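Local coordinates for rhamnogalacturonan endolyase YesW (Bacillus subtilis, PDB 2ZUX), which cleaves the rhamnogalacturonan backbone of plant cell-wall pectin by endo-acting elimination, and requires calcium or manganese for activity, at residues Lys170-Gly175 against Asp200-Gly205; Lys208-Ala213 against Pro228-Val233. One frame throughout, in Å; residues are numbered along the deposited sequence.

Contact 1: residues Lys170-Gly175 against Asp200-Gly205; sequences KNIRAG and DGTKDG. With RAM (alpha-L-rhamnopyranose), chain P; RAM (alpha-L-rhamnopyranose), chain O.
Asn171 lies against Asp200, and Ile172 against Thr202, where two loops of the beta-propeller meet beside bound rhamnose: 170-175 links one blade to the next, and 200-205 leaves strand 193-198 of that next blade. The inner part is buried, within a contact of 134 Å² in all. An ordered water bridges it, accepting from Asn171 N (2.9 Å) and donating to Asp200 O (2.8 Å). The packing beside it is thin: Ile172 CG1 comes only to 4.4 Å from Thr202 OG1, a hydroxyl already engaged by the backbone of Leu168 and Ala199.

The loose side is the sugar-facing one, where both lysines remain partly exposed. Lys170 sets CG between its backbone N and carbonyl carbon (chi1 65°) and bends again at its last two torsions, which carries NZ to 2.9 Å from O2 of rhamnose P while CE packs 3.9 Å from C3 of rhamnose O. An alanine here would strip this arm from between the two sugars and is likely to weaken the hold on both, O2 losing its ammonium neighbour. Asp150 and Arg218 belong to the pocket of rhamnose O. Across from Lys170, the bent chain of Lys203 lays CE 3.5 Å from O4 of rhamnose P, and the sugar's O3 donates a 2.6 Å hydrogen bond to the backbone O of Gly201.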
loop_
_atom_site.group_PDB
_atom_site.type_symbol
_atom_site.label_atom_id
_atom_site.label_comp_id
_atom_site.label_asym_id
_atom_site.label_seq_id
_atom_site.Cartn_x
_atom_site.Cartn_y
_atom_site.Cartn_z
ATOM N N LYS A 170 17.020 -18.722 -6.253
ATOM C CA LYS A 170 18.312 -18.084 -6.504
ATOM C C LYS A 170 18.322 -17.094 -7.666
ATOM O O LYS A 170 19.239 -16.274 -7.758
ATOM C CB LYS A 170 19.386 -19.150 -6.742
ATOM C CG LYS A 170 19.165 -19.973 -8.008
ATOM C CD LYS A 170 20.283 -20.978 -8.260
ATOM C CE LYS A 170 20.416 -21.996 -7.137
ATOM N NZ LYS A 170 19.233 -22.893 -7.045
ATOM N N ASN A 171 17.329 -17.169 -8.550
ATOM C CA ASN A 171 17.309 -16.302 -9.727
ATOM C C ASN A 171 16.479 -15.033 -9.550
ATOM O O ASN A 171 16.266 -14.298 -10.508
ATOM C CB ASN A 171 16.918 -17.076 -10.981
ATOM C CG ASN A 171 17.900 -18.179 -11.302
ATOM O OD1 ASN A 171 17.510 -19.337 -11.485
ATOM N ND2 ASN A 171 19.181 -17.842 -11.341
ATOM N N ILE A 172 16.056 -14.769 -8.317
ATOM C CA ILE A 172 15.404 -13.513 -7.978
ATOM C C ILE A 172 16.206 -12.867 -6.855
ATOM O O ILE A 172 16.195 -13.347 -5.711
ATOM C CB ILE A 172 13.923 -13.728 -7.543
ATOM C CG1 ILE A 172 13.063 -14.256 -8.708
ATOM C CG2 ILE A 172 13.337 -12.434 -6.958
ATOM C CD1 ILE A 172 12.925 -13.323 -9.920
ATOM N N ARG A 173 16.904 -11.781 -7.179
ATOM C CA ARG A 173 17.734 -11.090 -6.196
ATOM C C ARG A 173 16.873 -10.400 -5.133
ATOM O O ARG A 173 15.780 -9.923 -5.431
ATOM C CB ARG A 173 18.622 -10.062 -6.901
ATOM C CG ARG A 173 19.865 -9.676 -6.129
ATOM C CD ARG A 173 20.602 -8.560 -6.825
ATOM N NE ARG A 173 21.971 -8.458 -6.333
ATOM C CZ ARG A 173 22.643 -7.321 -6.194
ATOM N NH1 ARG A 173 22.086 -6.151 -6.507
ATOM N NH2 ARG A 173 23.885 -7.360 -5.733
ATOM N N ALA A 174 17.354 -10.379 -3.891
ATOM C CA ALA A 174 16.674 -9.678 -2.798
ATOM C C ALA A 174 17.064 -8.212 -2.714
ATOM O O ALA A 174 18.247 -7.871 -2.784
ATOM C CB ALA A 174 16.982 -10.347 -1.470
ATOM N N GLY A 175 16.072 -7.347 -2.525
ATOM C CA GLY A 175 16.308 -5.915 -2.344
ATOM C C GLY A 175 15.026 -5.162 -2.648
ATOM O O GLY A 175 14.106 -5.711 -3.262
ATOM N N ASP A 200 13.218 -19.280 -13.190
ATOM C CA ASP A 200 13.572 -20.686 -13.036
ATOM C C ASP A 200 13.992 -20.887 -11.591
ATOM O O ASP A 200 14.763 -20.099 -11.035
ATOM C CB ASP A 200 14.754 -21.034 -13.940
ATOM C CG ASP A 200 14.401 -20.986 -15.407
ATOM O OD1 ASP A 200 13.362 -21.558 -15.793
ATOM O OD2 ASP A 200 15.174 -20.364 -16.169
ATOM N N GLY A 201 13.465 -21.925 -10.959
ATOM C CA GLY A 201 13.841 -22.204 -9.589
ATOM C C GLY A 201 12.909 -21.629 -8.543
ATOM O O GLY A 201 13.024 -21.973 -7.379
ATOM N N THR A 202 12.004 -20.735 -8.931
ATOM C CA THR A 202 10.970 -20.280 -8.007
ATOM C C THR A 202 10.134 -21.496 -7.607
ATOM O O THR A 202 9.746 -22.285 -8.468
ATOM C CB THR A 202 10.077 -19.213 -8.658
ATOM O OG1 THR A 202 10.849 -18.024 -8.890
ATOM C CG2 THR A 202 8.865 -18.882 -7.766
ATOM N N LYS A 203 9.882 -21.643 -6.308
ATOM C CA LYS A 203 9.122 -22.775 -5.788
ATOM C C LYS A 203 7.791 -22.274 -5.235
ATOM O O LYS A 203 7.762 -21.400 -4.355
ATOM C CB LYS A 203 9.939 -23.487 -4.709
ATOM C CG LYS A 203 9.355 -24.818 -4.247
ATOM C CD LYS A 203 10.380 -25.682 -3.501
ATOM C CE LYS A 203 10.927 -24.995 -2.254
ATOM N NZ LYS A 203 9.915 -24.808 -1.172
ATOM N N ASP A 204 6.694 -22.823 -5.748
ATOM C CA ASP A 204 5.375 -22.373 -5.330
ATOM C C ASP A 204 5.016 -22.918 -3.947
ATOM O O ASP A 204 5.805 -23.657 -3.333
ATOM C CB ASP A 204 4.309 -22.608 -6.425
ATOM C CG ASP A 204 3.759 -24.039 -6.481
ATOM O OD1 ASP A 204 4.064 -24.885 -5.621
ATOM O OD2 ASP A 204 2.979 -24.290 -7.423
ATOM N N GLY A 205 3.842 -22.530 -3.452
ATOM C CA GLY A 205 3.440 -22.885 -2.099
ATOM C C GLY A 205 3.193 -24.366 -1.885
ATOM O O GLY A 205 3.098 -24.811 -0.742
HETATM C C1 RAM P . 16.024 -26.981 -6.632
HETATM C C2 RAM P . 16.158 -25.482 -6.897
HETATM C C3 RAM P . 14.963 -24.735 -6.302
HETATM C C4 RAM P . 14.818 -25.066 -4.821
HETATM C C5 RAM P . 14.743 -26.584 -4.634
HETATM C C6 RAM P . 14.701 -26.983 -3.161
HETATM O O1 RAM P . 14.931 -27.504 -7.360
HETATM O O2 RAM P . 17.364 -25.020 -6.325
HETATM O O3 RAM P . 15.096 -23.341 -6.472
HETATM O O4 RAM P . 13.648 -24.449 -4.332
HETATM O O5 RAM P . 15.857 -27.226 -5.241
HETATM C C1 RAM O . 19.153 -20.940 -2.383
HETATM C C2 RAM O . 19.974 -22.184 -2.716
HETATM C C3 RAM O . 21.318 -21.780 -3.320
HETATM C C4 RAM O . 22.029 -20.742 -2.451
HETATM C C5 RAM O . 21.107 -19.549 -2.183
HETATM C C6 RAM O . 21.745 -18.520 -1.254
HETATM O O1 RAM O . 18.710 -20.325 -3.574
HETATM O O2 RAM O . 20.177 -22.926 -1.531
HETATM O O3 RAM O . 22.140 -22.918 -3.464
HETATM O O4 RAM O . 23.231 -20.339 -3.080
HETATM O O5 RAM O . 19.902 -20.018 -1.600
HETATM O O HOH W 1 14.798 -18.463 -8.782
#

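Contact 2: residues Lys208-Ala213 against Pro228-Val233. With RAM (alpha-L-rhamnopyranose), chain P.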
loop_
_atom_site.group_PDB
_atom_site.type_symbol
_atom_site.label_atom_id
_atom_site.label_comp_id
_atom_site.label_asym_id
_atom_site.label_seq_id
_atom_site.Cartn_x
_atom_site.Cartn_y
_atom_site.Cartn_z
ATOM N N LYS A 208 6.258 -26.998 -5.793
ATOM C CA LYS A 208 6.534 -27.233 -7.209
ATOM C C LYS A 208 7.427 -26.130 -7.742
ATOM O O LYS A 208 7.137 -24.942 -7.570
ATOM C CB LYS A 208 5.239 -27.307 -8.012
ATOM C CG LYS A 208 5.455 -27.834 -9.428
ATOM C CD LYS A 208 4.210 -27.727 -10.276
ATOM C CE LYS A 208 4.066 -26.339 -10.858
ATOM N NZ LYS A 208 4.813 -26.217 -12.137
ATOM N N VAL A 209 8.519 -26.525 -8.378
ATOM C CA VAL A 209 9.486 -25.573 -8.905
ATOM C C VAL A 209 9.104 -25.171 -10.335
ATOM O O VAL A 209 8.750 -26.017 -11.165
ATOM C CB VAL A 209 10.922 -26.140 -8.819
ATOM C CG1 VAL A 209 11.927 -25.126 -9.312
ATOM C CG2 VAL A 209 11.256 -26.542 -7.384
ATOM N N ILE A 210 9.145 -23.864 -10.592
ATOM C CA ILE A 210 8.818 -23.284 -11.892
ATOM C C ILE A 210 10.015 -23.359 -12.841
ATOM O O ILE A 210 11.150 -23.110 -12.443
ATOM C CB ILE A 210 8.345 -21.812 -11.719
ATOM C CG1 ILE A 210 7.027 -21.780 -10.934
ATOM C CG2 ILE A 210 8.183 -21.110 -13.074
ATOM C CD1 ILE A 210 6.572 -20.406 -10.498
ATOM N N GLY A 211 9.743 -23.710 -14.097
ATOM C CA GLY A 211 10.749 -23.685 -15.163
ATOM C C GLY A 211 11.849 -24.721 -15.037
ATOM O O GLY A 211 11.606 -25.867 -14.649
ATOM N N ASN A 212 13.061 -24.285 -15.360
ATOM C CA ASN A 212 14.275 -25.084 -15.327
ATOM C C ASN A 212 14.787 -25.117 -13.889
ATOM O O ASN A 212 15.474 -24.199 -13.450
ATOM C CB ASN A 212 15.295 -24.409 -16.253
ATOM C CG ASN A 212 16.467 -25.298 -16.624
ATOM O OD1 ASN A 212 16.574 -26.440 -16.189
ATOM N ND2 ASN A 212 17.359 -24.760 -17.452
ATOM N N ALA A 213 14.424 -26.165 -13.156
ATOM C CA ALA A 213 14.565 -26.196 -11.701
ATOM C C ALA A 213 15.944 -25.800 -11.181
ATOM O O ALA A 213 16.045 -25.060 -10.197
ATOM C CB ALA A 213 14.154 -27.552 -11.152
ATOM N N PRO A 228 15.813 -16.682 -18.722
ATOM C CA PRO A 228 14.392 -16.365 -18.784
ATOM C C PRO A 228 13.912 -15.578 -17.567
ATOM O O PRO A 228 14.480 -15.685 -16.477
ATOM C CB PRO A 228 13.722 -17.742 -18.800
ATOM C CG PRO A 228 14.775 -18.689 -19.288
ATOM C CD PRO A 228 16.073 -18.133 -18.814
ATOM N N GLU A 229 12.848 -14.813 -17.764
ATOM C CA GLU A 229 12.171 -14.125 -16.677
ATOM C C GLU A 229 10.690 -14.395 -16.830
ATOM O O GLU A 229 10.178 -14.370 -17.951
ATOM C CB GLU A 229 12.421 -12.620 -16.739
ATOM C CG GLU A 229 13.881 -12.233 -16.608
ATOM C CD GLU A 229 14.087 -10.737 -16.726
ATOM O OE1 GLU A 229 13.786 -10.200 -17.805
ATOM O OE2 GLU A 229 14.543 -10.117 -15.742
ATOM N N TYR A 230 10.002 -14.636 -15.719
ATOM C CA TYR A 230 8.593 -15.014 -15.782
ATOM C C TYR A 230 7.704 -14.092 -14.961
ATOM O O TYR A 230 8.167 -13.392 -14.056
ATOM C CB TYR A 230 8.389 -16.460 -15.308
ATOM C CG TYR A 230 9.305 -17.484 -15.930
ATOM C CD1 TYR A 230 9.437 -17.586 -17.313
ATOM C CD2 TYR A 230 10.022 -18.367 -15.129
ATOM C CE1 TYR A 230 10.287 -18.531 -17.888
ATOM C CE2 TYR A 230 10.873 -19.321 -15.686
ATOM C CZ TYR A 230 11.001 -19.393 -17.068
ATOM O OH TYR A 230 11.820 -20.337 -17.637
ATOM N N LEU A 231 6.419 -14.116 -15.301
ATOM C CA LEU A 231 5.366 -13.497 -14.504
ATOM C C LEU A 231 4.425 -14.614 -14.091
ATOM O O LEU A 231 3.932 -15.344 -14.956
ATOM C CB LEU A 231 4.614 -12.453 -15.332
ATOM C CG LEU A 231 3.456 -11.743 -14.622
ATOM C CD1 LEU A 231 3.940 -10.974 -13.381
ATOM C CD2 LEU A 231 2.741 -10.813 -15.584
ATOM N N THR A 232 4.195 -14.764 -12.784
ATOM C CA THR A 232 3.318 -15.821 -12.275
ATOM C C THR A 232 2.173 -15.245 -11.465
ATOM O O THR A 232 2.351 -14.308 -10.675
ATOM C CB THR A 232 4.102 -16.825 -11.402
ATOM O OG1 THR A 232 5.166 -17.392 -12.178
ATOM C CG2 THR A 232 3.202 -17.958 -10.920
ATOM N N VAL A 233 0.993 -15.821 -11.680
ATOM C CA VAL A 233 -0.148 -15.609 -10.801
ATOM C C VAL A 233 -0.285 -16.870 -9.950
ATOM O O VAL A 233 -0.399 -17.982 -10.488
ATOM C CB VAL A 233 -1.448 -15.358 -11.590
ATOM C CG1 VAL A 233 -2.623 -15.127 -10.647
ATOM C CG2 VAL A 233 -1.289 -14.178 -12.538
HETATM C C1 RAM P . 16.024 -26.981 -6.632
HETATM C C2 RAM P . 16.158 -25.482 -6.897
HETATM C C3 RAM P . 14.963 -24.735 -6.302
HETATM C C4 RAM P . 14.818 -25.066 -4.821
HETATM C C5 RAM P . 14.743 -26.584 -4.634
HETATM C C6 RAM P . 14.701 -26.983 -3.161
HETATM O O1 RAM P . 14.931 -27.504 -7.360
HETATM O O2 RAM P . 17.364 -25.020 -6.325
HETATM O O3 RAM P . 15.096 -23.341 -6.472
HETATM O O4 RAM P . 13.648 -24.449 -4.332
HETATM O O5 RAM P . 15.857 -27.226 -5.241
#
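A long loop of a propeller blade folds back onto the strand that follows it, bringing Ile210 and Gly211 against Tyr230 and Thr232 of strand 230-235. Ile210, Tyr230 and Thr232 all start toward the opposing segment, yet the two isoleucine branches do different work. With chi1 at -65°, CG2 stands anti to the backbone N and meets the tyrosine ring, 3.9 Å from Tyr230 CD2 and 4.2 Å from Tyr230 CE2. The methyl approaches the ring obliquely, and the isoleucine and the tyrosine pass side by side, heading opposite ways. The other branch is extended (chi2 170°), so that CD1 ends tip to tip with the threonine, 3.7 Å from Thr232 OG1.

No hydrogen bond joins the segments; what joins them is van der Waals packing, apolar where Ile210 meets the ring, with 155 Å² buried in total. Farther along the ring Gly211 CA lies 4.3 Å from Tyr230 OH, and a CB modelled on this glycine, whose phi is 69°, would come within 3.1 Å of Tyr230 CE2. The ring therefore gives little space for a side chain here, although Gly211 itself is exposed. The opposite margin of the loop serves the sugar: Ala213 O is 3.3 Å from C2 of rhamnose P, and Val209 CG2 is 3.8 Å from its O1.

The polar ends are secured by neighbours. Asp200 OD1 bonds both Tyr230 OH and the backbone N of Asn212, while Thr232 OG1 bonds the hydroxyls of Thr198 and Thr244. These two threonines belong to strands 193-198 and 241-246, which flank strand 230-235 in the sheet, whereas Leu231 and Val233 pack on Tyr297 and Phe299 of strand 293-300 in the neighbouring sheet.

Overall arrangement
The two contacts follow one another along the chain, 170-175 with 200-205 closing before 208-213 meets 228-233, and their centres are 8 Å apart. Three of the four segments belong to the antiparallel blade 182-246, two in the loop between strands 193-198 and 230-235 and one mostly on the latter strand; 170-175 leads in from the preceding blade. They are joined directly by a probable hydrogen bond of 2.7 Å between Thr202 O and Ile210 N, and by packing of Gly201 CA on Val209 CG1 at 3.5 Å. Both touch rhamnose P, so packing against the blade and sugar contact share one loop, consistent with a carbohydrate-binding surface formed between adjoining blades.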